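Local coordinates for conserved hypothetical protein (Methanosarcina mazei, PDB 2NR4) that is a flavoprotein of unknown function that binds flavin mononucleotide, probably through a split-barrel domain, at residues A[35-40]-A[68-73]; A[43-48]-A[64-69]; A[58-63]-A[132-137]; A[123-128]-A[137-142]. One frame throughout, in Å; residues are numbered along the deposited sequence.

Interaction 1. Residues A[35-40]-A[68-73]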
# COMPACT_ATOMS: atom_id res chain seq x y z
N ALA A 35 0.32 15.56 -4.96
CA ALA A 35 -0.26 16.48 -5.93
C ALA A 35 0.79 17.50 -6.32
O ALA A 35 1.37 18.11 -5.42
CB ALA A 35 -1.41 17.18 -5.31
N SER A 36 1.00 17.70 -7.62
CA SER A 36 1.91 18.80 -8.07
C SER A 36 1.05 19.97 -8.55
O SER A 36 0.04 19.77 -9.24
CB SER A 36 2.87 18.36 -9.18
OG SER A 36 2.21 17.65 -10.23
N THR A 37 1.45 21.19 -8.22
CA THR A 37 0.67 22.37 -8.63
C THR A 37 1.71 23.47 -8.92
O THR A 37 2.88 23.31 -8.59
CB THR A 37 -0.23 22.89 -7.49
OG1 THR A 37 0.51 23.06 -6.25
CG2 THR A 37 -1.52 22.02 -7.26
N GLY A 38 1.27 24.60 -9.48
CA GLY A 38 2.14 25.77 -9.56
C GLY A 38 2.83 25.92 -10.89
O GLY A 38 3.96 25.51 -11.04
N PHE A 39 2.11 26.50 -11.84
CA PHE A 39 2.63 26.89 -13.12
C PHE A 39 3.95 27.63 -12.96
O PHE A 39 4.96 27.25 -13.57
CB PHE A 39 1.60 27.80 -13.83
CG PHE A 39 0.57 27.07 -14.65
CD1 PHE A 39 0.92 26.50 -15.88
CD2 PHE A 39 -0.77 27.00 -14.25
CE1 PHE A 39 -0.05 25.83 -16.67
CE2 PHE A 39 -1.74 26.34 -15.02
CZ PHE A 39 -1.38 25.76 -16.24
N GLU A 40 3.97 28.63 -12.07
CA GLU A 40 5.10 29.58 -11.95
C GLU A 40 6.17 29.21 -10.92
O GLU A 40 7.24 29.78 -10.91
CB GLU A 40 4.56 30.97 -11.58
CG GLU A 40 3.70 31.62 -12.65
CD GLU A 40 3.14 32.96 -12.19
OE1 GLU A 40 3.77 33.66 -11.33
OE2 GLU A 40 2.07 33.34 -12.69
N GLU A 68 -3.63 27.47 -2.49
CA GLU A 68 -3.39 28.76 -3.13
C GLU A 68 -3.23 28.58 -4.64
O GLU A 68 -3.79 29.35 -5.40
CB GLU A 68 -2.15 29.45 -2.50
CG GLU A 68 -2.08 30.96 -2.77
CD GLU A 68 -0.80 31.60 -2.23
OE1 GLU A 68 -0.06 30.94 -1.45
OE2 GLU A 68 -0.53 32.76 -2.61
N ASN A 69 -2.53 27.53 -5.07
CA ASN A 69 -2.30 27.31 -6.49
C ASN A 69 -3.58 26.88 -7.23
O ASN A 69 -3.82 27.29 -8.37
CB ASN A 69 -1.18 26.30 -6.74
CG ASN A 69 0.20 26.80 -6.35
OD1 ASN A 69 0.43 28.01 -6.27
ND2 ASN A 69 1.13 25.88 -6.13
N VAL A 70 -4.40 26.07 -6.57
CA VAL A 70 -5.67 25.66 -7.16
C VAL A 70 -6.63 26.84 -7.33
O VAL A 70 -7.23 27.04 -8.39
CB VAL A 70 -6.29 24.53 -6.36
CG1 VAL A 70 -7.74 24.32 -6.80
CG2 VAL A 70 -5.44 23.24 -6.59
N LEU A 71 -6.73 27.64 -6.29
CA LEU A 71 -7.49 28.87 -6.34
C LEU A 71 -7.09 29.76 -7.53
O LEU A 71 -7.96 30.16 -8.29
CB LEU A 71 -7.30 29.62 -5.02
CG LEU A 71 -8.44 29.62 -4.01
CD1 LEU A 71 -8.92 28.23 -3.64
CD2 LEU A 71 -7.95 30.35 -2.77
N LYS A 72 -5.80 30.04 -7.70
CA LYS A 72 -5.34 30.88 -8.80
C LYS A 72 -5.37 30.22 -10.18
O LYS A 72 -5.80 30.85 -11.15
CB LYS A 72 -3.92 31.36 -8.57
CG LYS A 72 -3.44 32.29 -9.71
CD LYS A 72 -1.94 32.40 -9.77
CE LYS A 72 -1.54 33.77 -10.30
NZ LYS A 72 -0.10 34.02 -10.02
N GLU A 73 -4.87 28.99 -10.26
CA GLU A 73 -4.59 28.35 -11.53
C GLU A 73 -5.61 27.33 -11.97
O GLU A 73 -5.68 26.99 -13.15
CB GLU A 73 -3.20 27.73 -11.50
CG GLU A 73 -2.12 28.80 -11.33
CD GLU A 73 -0.73 28.24 -11.18
OE1 GLU A 73 -0.54 27.00 -11.26
OE2 GLU A 73 0.19 29.06 -10.97
O HOH W 1 -1.62 24.77 -9.97
O HOH W 2 2.47 29.19 -9.38

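Interaction 2. Residues A[43-48]-A[64-69]. With FMN (flavin mononucleotide), chain C.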
# COMPACT_ATOMS: atom_id res chain seq x y z
N ASN A 43 5.19 23.03 -6.84
CA ASN A 43 5.01 22.65 -5.46
C ASN A 43 4.46 21.23 -5.45
O ASN A 43 3.72 20.83 -6.37
CB ASN A 43 3.92 23.52 -4.84
CG ASN A 43 3.74 23.24 -3.37
OD1 ASN A 43 2.72 22.67 -2.92
ND2 ASN A 43 4.73 23.63 -2.60
N ALA A 44 4.83 20.47 -4.44
CA ALA A 44 4.28 19.12 -4.29
C ALA A 44 3.76 18.96 -2.87
O ALA A 44 4.34 19.47 -1.93
CB ALA A 44 5.37 18.11 -4.56
N ALA A 45 2.68 18.21 -2.70
CA ALA A 45 2.17 17.92 -1.33
C ALA A 45 1.29 16.67 -1.37
O ALA A 45 0.56 16.50 -2.33
CB ALA A 45 1.34 19.10 -0.85
N PRO A 46 1.36 15.81 -0.36
CA PRO A 46 0.39 14.68 -0.32
C PRO A 46 -1.05 15.15 -0.22
O PRO A 46 -1.38 16.08 0.52
CB PRO A 46 0.80 13.89 0.92
CG PRO A 46 2.24 14.19 1.05
CD PRO A 46 2.34 15.68 0.72
N ILE A 47 -1.89 14.51 -1.04
CA ILE A 47 -3.30 14.85 -1.11
C ILE A 47 -4.04 13.58 -1.44
O ILE A 47 -3.54 12.76 -2.20
CB ILE A 47 -3.54 15.86 -2.29
CG1 ILE A 47 -2.81 17.19 -2.02
CG2 ILE A 47 -5.01 16.10 -2.50
CD1 ILE A 47 -3.52 18.08 -1.01
N GLY A 48 -5.23 13.41 -0.87
CA GLY A 48 -6.06 12.24 -1.21
C GLY A 48 -7.03 12.65 -2.33
O GLY A 48 -7.74 13.65 -2.19
N SER A 64 -2.96 26.27 2.48
CA SER A 64 -1.79 25.54 2.03
C SER A 64 -1.30 26.04 0.67
O SER A 64 -2.00 26.77 -0.03
CB SER A 64 -2.12 24.06 1.94
OG SER A 64 -3.00 23.80 0.84
N HIS A 65 -0.10 25.65 0.28
CA HIS A 65 0.37 26.09 -1.02
C HIS A 65 -0.46 25.45 -2.16
O HIS A 65 -0.78 26.11 -3.16
CB HIS A 65 1.88 25.89 -1.15
CG HIS A 65 2.67 27.09 -0.71
ND1 HIS A 65 2.57 28.32 -1.33
CD2 HIS A 65 3.57 27.24 0.30
CE1 HIS A 65 3.39 29.17 -0.74
NE2 HIS A 65 4.00 28.55 0.26
N THR A 66 -0.81 24.18 -2.01
CA THR A 66 -1.68 23.51 -2.99
C THR A 66 -3.00 24.24 -3.14
O THR A 66 -3.49 24.46 -4.26
CB THR A 66 -1.97 22.05 -2.53
OG1 THR A 66 -0.73 21.40 -2.31
CG2 THR A 66 -2.78 21.29 -3.55
N TRP A 67 -3.60 24.60 -2.02
CA TRP A 67 -4.84 25.39 -2.02
C TRP A 67 -4.69 26.72 -2.79
O TRP A 67 -5.49 27.03 -3.69
CB TRP A 67 -5.28 25.63 -0.57
CG TRP A 67 -6.35 26.63 -0.39
CD1 TRP A 67 -7.68 26.42 -0.53
CD2 TRP A 67 -6.19 28.01 0.00
NE1 TRP A 67 -8.37 27.59 -0.26
CE2 TRP A 67 -7.48 28.57 0.07
CE3 TRP A 67 -5.09 28.82 0.29
CZ2 TRP A 67 -7.71 29.90 0.44
CZ3 TRP A 67 -5.31 30.16 0.66
CH2 TRP A 67 -6.61 30.68 0.73
N GLU A 68 -3.63 27.47 -2.49
CA GLU A 68 -3.39 28.76 -3.13
C GLU A 68 -3.23 28.58 -4.64
O GLU A 68 -3.79 29.35 -5.40
CB GLU A 68 -2.15 29.45 -2.50
CG GLU A 68 -2.08 30.96 -2.77
CD GLU A 68 -0.80 31.60 -2.23
OE1 GLU A 68 -0.06 30.94 -1.45
OE2 GLU A 68 -0.53 32.76 -2.61
N ASN A 69 -2.53 27.53 -5.07
CA ASN A 69 -2.30 27.31 -6.49
C ASN A 69 -3.58 26.88 -7.23
O ASN A 69 -3.82 27.29 -8.37
CB ASN A 69 -1.18 26.30 -6.74
CG ASN A 69 0.20 26.80 -6.35
OD1 ASN A 69 0.43 28.01 -6.27
ND2 ASN A 69 1.13 25.88 -6.13
N1 FMN C . -4.09 17.97 2.75
C2 FMN C . -5.24 18.35 2.09
O2 FMN C . -5.52 19.55 2.05
N3 FMN C . -6.05 17.41 1.50
C4 FMN C . -5.72 16.06 1.56
O4 FMN C . -6.31 15.24 0.87
C4A FMN C . -4.56 15.67 2.22
N5 FMN C . -4.21 14.33 2.30
C5A FMN C . -3.04 13.94 2.95
C6 FMN C . -2.69 12.59 3.00
C7 FMN C . -1.53 12.18 3.64
C7M FMN C . -1.23 10.71 3.73
C8 FMN C . -0.71 13.16 4.25
C8M FMN C . 0.62 12.81 4.81
C9 FMN C . -1.06 14.52 4.21
C9A FMN C . -2.23 14.91 3.54
N10 FMN C . -2.59 16.26 3.47
C10 FMN C . -3.75 16.64 2.82
C1' FMN C . -1.82 17.28 4.24
C2' FMN C . -0.85 17.97 3.28
O2' FMN C . -0.10 17.01 2.59
C3' FMN C . 0.11 18.81 4.09
O3' FMN C . -0.63 19.80 4.77
C4' FMN C . 1.20 19.41 3.21
O4' FMN C . 2.16 19.91 4.11
C5' FMN C . 0.67 20.53 2.31
O5' FMN C . 1.74 21.29 1.78
P FMN C . 1.59 22.48 0.69
O1P FMN C . 1.46 23.78 1.51
O2P FMN C . 0.28 22.27 -0.10
O3P FMN C . 2.88 22.51 -0.13

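Interaction 3. Residues A[58-63]-A[132-137]. With FMN (flavin mononucleotide), chain C.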
# COMPACT_ATOMS: atom_id res chain seq x y z
N VAL A 58 -11.21 16.64 -4.76
CA VAL A 58 -10.21 16.84 -3.70
C VAL A 58 -10.79 17.74 -2.65
O VAL A 58 -11.64 18.58 -2.94
CB VAL A 58 -8.81 17.44 -4.19
CG1 VAL A 58 -8.04 16.47 -4.98
CG2 VAL A 58 -8.99 18.77 -4.98
N ARG A 59 -10.33 17.57 -1.40
CA ARG A 59 -10.73 18.45 -0.33
C ARG A 59 -9.41 18.99 0.13
O ARG A 59 -8.58 18.23 0.65
CB ARG A 59 -11.40 17.69 0.83
CG ARG A 59 -12.67 16.94 0.51
CD ARG A 59 -13.49 16.60 1.81
NE ARG A 59 -14.72 15.84 1.52
CZ ARG A 59 -15.95 16.35 1.44
NH1 ARG A 59 -16.17 17.63 1.68
NH2 ARG A 59 -16.98 15.56 1.15
N LEU A 60 -9.17 20.26 -0.12
CA LEU A 60 -7.91 20.88 0.28
C LEU A 60 -8.09 21.78 1.52
O LEU A 60 -8.96 22.65 1.55
CB LEU A 60 -7.34 21.70 -0.88
CG LEU A 60 -7.37 21.11 -2.28
CD1 LEU A 60 -7.08 22.20 -3.31
CD2 LEU A 60 -6.31 20.03 -2.39
N PHE A 61 -7.27 21.57 2.53
CA PHE A 61 -7.21 22.44 3.69
C PHE A 61 -6.85 23.86 3.28
O PHE A 61 -5.89 24.09 2.53
CB PHE A 61 -6.21 21.89 4.71
CG PHE A 61 -6.68 20.64 5.40
CD1 PHE A 61 -7.89 20.64 6.12
CD2 PHE A 61 -5.94 19.47 5.35
CE1 PHE A 61 -8.34 19.48 6.77
CE2 PHE A 61 -6.38 18.31 5.97
CZ PHE A 61 -7.59 18.31 6.69
N LYS A 62 -7.64 24.83 3.73
CA LYS A 62 -7.41 26.20 3.32
C LYS A 62 -6.08 26.68 3.91
O LYS A 62 -5.74 26.33 5.04
CB LYS A 62 -8.55 27.11 3.78
CG LYS A 62 -9.86 26.91 3.06
CD LYS A 62 -10.89 27.99 3.41
CE LYS A 62 -12.04 27.40 4.22
NZ LYS A 62 -13.18 28.35 4.43
N GLY A 63 -5.34 27.45 3.13
CA GLY A 63 -4.12 28.11 3.59
C GLY A 63 -2.84 27.45 3.10
O GLY A 63 -1.75 27.97 3.32
N GLN A 132 -13.76 24.06 6.64
CA GLN A 132 -12.51 24.80 6.55
C GLN A 132 -11.68 24.25 5.38
O GLN A 132 -10.43 24.19 5.41
CB GLN A 132 -11.81 24.78 7.91
CG GLN A 132 -12.83 24.95 9.07
CD GLN A 132 -12.33 25.75 10.27
OE1 GLN A 132 -11.11 25.85 10.51
NE2 GLN A 132 -13.26 26.33 11.03
N SER A 133 -12.41 23.87 4.32
CA SER A 133 -11.83 23.22 3.16
C SER A 133 -12.32 23.82 1.86
O SER A 133 -13.39 24.44 1.80
CB SER A 133 -12.19 21.73 3.14
OG SER A 133 -11.24 20.99 3.87
N LEU A 134 -11.50 23.67 0.82
CA LEU A 134 -11.93 23.98 -0.52
C LEU A 134 -12.09 22.65 -1.23
O LEU A 134 -11.15 21.86 -1.30
CB LEU A 134 -10.88 24.82 -1.21
CG LEU A 134 -11.19 25.09 -2.69
CD1 LEU A 134 -12.27 26.20 -2.82
CD2 LEU A 134 -9.90 25.44 -3.42
N VAL A 135 -13.29 22.42 -1.76
CA VAL A 135 -13.55 21.21 -2.53
C VAL A 135 -13.57 21.61 -4.01
O VAL A 135 -14.07 22.69 -4.37
CB VAL A 135 -14.86 20.56 -2.11
CG1 VAL A 135 -15.11 19.27 -2.89
CG2 VAL A 135 -14.83 20.27 -0.60
N ALA A 136 -12.98 20.75 -4.83
CA ALA A 136 -12.98 20.88 -6.30
C ALA A 136 -13.16 19.52 -6.95
O ALA A 136 -12.54 18.53 -6.53
CB ALA A 136 -11.67 21.51 -6.78
N ASP A 137 -13.98 19.45 -8.00
CA ASP A 137 -14.01 18.24 -8.83
C ASP A 137 -12.87 18.32 -9.84
O ASP A 137 -12.33 19.43 -10.07
CB ASP A 137 -15.37 18.11 -9.51
CG ASP A 137 -16.50 18.19 -8.52
OD1 ASP A 137 -16.48 17.41 -7.54
OD2 ASP A 137 -17.41 19.06 -8.67
N1 FMN C . -4.09 17.97 2.75
C2 FMN C . -5.24 18.35 2.09
O2 FMN C . -5.52 19.55 2.05
N3 FMN C . -6.05 17.41 1.50
C4 FMN C . -5.72 16.06 1.56
O4 FMN C . -6.31 15.24 0.87
C4A FMN C . -4.56 15.67 2.22
N5 FMN C . -4.21 14.33 2.30
C5A FMN C . -3.04 13.94 2.95
C6 FMN C . -2.69 12.59 3.00
C7 FMN C . -1.53 12.18 3.64
C7M FMN C . -1.23 10.71 3.73
C8 FMN C . -0.71 13.16 4.25
C8M FMN C . 0.62 12.81 4.81
C9 FMN C . -1.06 14.52 4.21
C9A FMN C . -2.23 14.91 3.54
N10 FMN C . -2.59 16.26 3.47
C10 FMN C . -3.75 16.64 2.82
C1' FMN C . -1.82 17.28 4.24
C2' FMN C . -0.85 17.97 3.28
O2' FMN C . -0.10 17.01 2.59
C3' FMN C . 0.11 18.81 4.09
O3' FMN C . -0.63 19.80 4.77
C4' FMN C . 1.20 19.41 3.21
O4' FMN C . 2.16 19.91 4.11
C5' FMN C . 0.67 20.53 2.31
O5' FMN C . 1.74 21.29 1.78
P FMN C . 1.59 22.48 0.69
O1P FMN C . 1.46 23.78 1.51
O2P FMN C . 0.28 22.27 -0.10
O3P FMN C . 2.88 22.51 -0.13

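Interaction 4. Residues A[123-128]-A[137-142]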
# COMPACT_ATOMS: atom_id res chain seq x y z
N GLU A 123 -7.86 19.65 -14.70
CA GLU A 123 -8.52 20.93 -14.47
C GLU A 123 -9.42 20.76 -13.23
O GLU A 123 -10.19 19.82 -13.14
CB GLU A 123 -9.39 21.35 -15.68
CG GLU A 123 -10.21 22.62 -15.36
CD GLU A 123 -10.89 23.22 -16.58
OE1 GLU A 123 -10.74 22.63 -17.69
OE2 GLU A 123 -11.56 24.28 -16.42
N CYS A 124 -9.27 21.66 -12.27
CA CYS A 124 -10.11 21.74 -11.09
C CYS A 124 -11.33 22.59 -11.38
O CYS A 124 -11.21 23.76 -11.86
CB CYS A 124 -9.35 22.41 -9.96
SG CYS A 124 -7.82 21.54 -9.51
N ILE A 125 -12.49 22.05 -11.07
CA ILE A 125 -13.75 22.72 -11.40
C ILE A 125 -14.68 22.74 -10.21
O ILE A 125 -14.45 22.01 -9.20
CB ILE A 125 -14.45 22.02 -12.57
CG1 ILE A 125 -14.94 20.60 -12.16
CG2 ILE A 125 -13.52 21.91 -13.76
CD1 ILE A 125 -15.79 19.86 -13.22
N ASN A 126 -15.74 23.55 -10.30
CA ASN A 126 -16.73 23.65 -9.22
C ASN A 126 -16.11 23.88 -7.83
O ASN A 126 -16.54 23.31 -6.83
CB ASN A 126 -17.61 22.39 -9.18
CG ASN A 126 -18.32 22.14 -10.48
OD1 ASN A 126 -18.66 23.09 -11.18
ND2 ASN A 126 -18.55 20.86 -10.81
N LEU A 127 -15.10 24.74 -7.78
CA LEU A 127 -14.51 25.10 -6.49
C LEU A 127 -15.58 25.59 -5.54
O LEU A 127 -16.35 26.47 -5.90
CB LEU A 127 -13.43 26.16 -6.70
CG LEU A 127 -12.08 25.64 -7.22
CD1 LEU A 127 -12.16 24.94 -8.58
CD2 LEU A 127 -11.06 26.82 -7.29
N ARG A 128 -15.64 25.03 -4.34
CA ARG A 128 -16.67 25.42 -3.37
C ARG A 128 -16.09 25.24 -1.99
O ARG A 128 -15.40 24.24 -1.72
CB ARG A 128 -17.93 24.56 -3.52
CG ARG A 128 -17.65 23.04 -3.48
CD ARG A 128 -18.79 22.23 -4.05
NE ARG A 128 -18.55 20.79 -4.07
CZ ARG A 128 -18.02 20.10 -5.07
NH1 ARG A 128 -17.59 20.70 -6.17
NH2 ARG A 128 -17.88 18.78 -4.97
N ASP A 137 -13.98 19.45 -8.00
CA ASP A 137 -14.01 18.24 -8.83
C ASP A 137 -12.87 18.32 -9.84
O ASP A 137 -12.33 19.43 -10.07
CB ASP A 137 -15.37 18.11 -9.51
CG ASP A 137 -16.50 18.19 -8.52
OD1 ASP A 137 -16.48 17.41 -7.54
OD2 ASP A 137 -17.41 19.06 -8.67
N LEU A 138 -12.51 17.18 -10.43
CA LEU A 138 -11.36 17.06 -11.29
C LEU A 138 -11.69 16.50 -12.66
O LEU A 138 -12.27 15.41 -12.77
CB LEU A 138 -10.30 16.15 -10.65
CG LEU A 138 -9.76 16.61 -9.28
CD1 LEU A 138 -8.78 15.58 -8.77
CD2 LEU A 138 -9.07 17.99 -9.35
N VAL A 139 -11.27 17.23 -13.68
CA VAL A 139 -11.51 16.80 -15.07
C VAL A 139 -10.12 16.53 -15.73
O VAL A 139 -9.31 17.45 -15.82
CB VAL A 139 -12.27 17.91 -15.85
CG1 VAL A 139 -12.52 17.43 -17.28
CG2 VAL A 139 -13.58 18.31 -15.13
N PRO A 140 -9.82 15.28 -16.15
CA PRO A 140 -8.47 14.96 -16.63
C PRO A 140 -8.20 15.62 -17.97
O PRO A 140 -9.13 15.72 -18.81
CB PRO A 140 -8.49 13.44 -16.82
CG PRO A 140 -9.86 13.00 -16.65
CD PRO A 140 -10.73 14.12 -16.18
N LEU A 141 -6.98 16.10 -18.15
CA LEU A 141 -6.55 16.82 -19.35
C LEU A 141 -5.51 16.02 -20.12
O LEU A 141 -5.43 16.07 -21.37
CB LEU A 141 -5.96 18.18 -18.97
CG LEU A 141 -6.88 19.24 -18.40
CD1 LEU A 141 -6.11 20.54 -18.20
CD2 LEU A 141 -8.12 19.45 -19.29
N ASN A 142 -4.67 15.31 -19.37
CA ASN A 142 -3.56 14.57 -19.95
C ASN A 142 -3.13 13.57 -18.88
O ASN A 142 -3.43 13.76 -17.70
CB ASN A 142 -2.42 15.55 -20.26
CG ASN A 142 -1.36 15.01 -21.24
OD1 ASN A 142 -1.53 13.96 -21.89
ND2 ASN A 142 -0.25 15.75 -21.35

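Interaction 1. Residues A[35-40]-A[68-73]
The last residues of strand 29-37 and the turn after it run past the C-terminal half of helix 65-73, the backbones coming nearest at G38 and N69, 5.6 Å between CA atoms. The contact joins the helix to the end of a strand of the six-stranded antiparallel barrel of the FMN-binding domain. N69 directs its amide at the strand end: ND2 donates to T37 OG1 over 2.9 Å, almost perfectly straight and in the plane of the amide. A threonine suits this place because its two branches divide the work, OG1 taking the N-H while CG2 turns to CG2 of V70. G38 has a positive phi of 98°, where a CB would be pressed against the preceding carbonyl oxygen and stand only 3.1 Å from N69 ND2, so glycine is the natural residue. E73 reaches in with an extended chain, CG beside its own backbone N. Its OE1 accepts from F39 N on the syn lone pair, 2.8 Å away, and also takes a water held by G38 N; OE2 takes a second water, bound to E40 N. One carboxylate thus gathers three successive amides of the turn, two of them through water. An alanine here would remove the carboxylate, and the turn would probably loosen, its F39 amide and two bridging waters having lost their acceptor. The phenyl group of F39 slides past the carboxylate in the opposite direction, their planes 59° apart, and packs edge-to-face with F110. Farther out, E40 crosses K72 at about a right angle, and OE2 forms a long salt bridge with NZ at 3.5 Å.

Interaction 2. Residues A[43-48]-A[64-69]
Residues 43-48 of strand 43-51 and residues 65-69 at the start of helix 65-73 run at 117° to each other, and the FMN phosphate lies between them. T66 shows how the two elements share it. Its CB lies 3.3 Å from phosphate O2P; from there the side chain forks. OG1, set beside the backbone N, donates to O2P over 2.6 Å and brushes the methyl of A45, whose small size lets the phosphate come close. CG2, anti to the backbone N, turns to CD1 of I47, 4.2 Å away, which itself lies against the pyrimidine part of the flavin. The T66 amide donates to the same O2P, and H65 N reaches O1P at 2.7 Å, so the positive end of the helix dipole would help to balance the phosphate charge. S64 caps this end, OG accepting from W67 N. N43 sends its side chain toward the third oxygen, O3P, crossing H65 at about a right angle, near its CB; an alanine here would take away the amide beside O3P and would probably weaken the hold on the phosphate and the packing against H65. Along the strand, P46 O accepts from the ribityl O2' and G48 N donates to flavin O4 over 2.7 Å, a nearly straight bond. Phosphate held by backbone amides at a helix N-terminus, with ribityl and ring gripped by a barrel strand, is consistent with the cofactor site of an FMN-binding split barrel.

Interaction 3. Residues A[58-63]-A[132-137]
Q132, just before its strand begins, offers its carbonyl oxygen to K62 N in a weak bond of 3.3 Å. The aliphatic part of K62 bends at chi3 and lies along the Q132 backbone, so a long flexible lysine can cover this end while its amine stays at the surface. S133 pairs with F61 in a non-hydrogen-bonded position; its OG comes within 4.1 Å of F61 CD1, a small residue leaving room beside the ring. L134 pairs with L60 through two bonds, L60 N to L134 O and L134 N to L60 O, both 2.8 Å and in the carbonyl planes. Their side chains meet on the face that carries V58 and A136 as well, where helix 65-73 covers them: L60 packs on V70, L134 on W67 and L71. Strands 57-61 and 133-145 are antiparallel neighbours here in the barrel sheet. The edge of strand 57-61 that is turned from 133-145 serves the flavin: F61 N donates to O2 of FMN over 2.7 Å and R59 O accepts from N3, a complementary pair reading the pyrimidine ring, while CD2 of F61 lies 3.3 Å from O2. V135 and R59 form a non-hydrogen-bonded pair on the face that also carries F61 and S133; they lie side by side and point the same way, V135 CG2 3.7 Å from R59 NH1, and the branched valine gives the arginine chain, up to its guanidinium, an apolar flank. A136 closes the pairing with V58, its O accepting from V58 N at 2.9 Å and its N donating back, and its lone methyl fits against CG2 of V58.

Interaction 4. Residues A[123-128]-A[137-142]
I125 lays its CD1 across CG2 of V139, the carbons only 3.3 Å apart, tighter than ordinary van der Waals contact. CG1 of I125 takes the crowded position between the backbone N and the carbonyl carbon (chi1 67°), and so also passes over CB of D137. Between these residues the backbones are antiparallel: I125 pairs with D137 and E123 with V139, each pair joined by two N-H to O bonds, although the I125 N bond arrives above the plane of the D137 carbonyl. C124 and L138 form the non-hydrogen-bonded pair between them, SG against CD2 at 3.8 Å on the buried face, where small or purely apolar side chains fit. Strands 118-130 and 133-145 are the two arms of a beta hairpin in the barrel sheet, and the chain turns a corner at N126, which takes the left-handed backbone angles (phi 51°) that asparagine tolerates well. That corner brings two donor residues onto D137. N126 ND2 donates 3.0 Å to D137 OD2, meeting the oxygen's anti lone pair, in the amide's own plane. R128 grips the carboxylate end-on in a salt bridge, NH1 to OD2 at 3.0 Å and NH2 to OD1 at 3.2 Å, both from above the carboxylate plane, with the two flat groups 39° apart. NH1 also donates to N126 O, so the arginine holds the corner's own carbonyl as well as the neighbouring strand. With so many donors around it, D137 is likely to stay ionised. Farther along, L141 and N142 both face V121 in a classic beta bulge, and CG of L141 comes to 3.8 Å from E123 N.

Interactions 1 and 2 use the same helix 65-73: its N-terminal end, buried, meets the FMN phosphate in interaction 2, while its far end, partly open to solvent, clasps a turn by carboxylate, water and salt bridge in interaction 1. Strands 29-37 and 43-51, neighbours in the sheet, bond directly between the two contacts. Interactions 3 and 4 share strand 133-145 and D137, and are built on regular antiparallel backbone pairing, one face wholly apolar, the other mixing apolar with polar or charged side chains. V70 of the helix packs on both L60 and C124, joining interaction 1 to both. Interactions 2 and 3 both hold the flavin's pyrimidine end; interaction 2 also holds ribityl and phosphate.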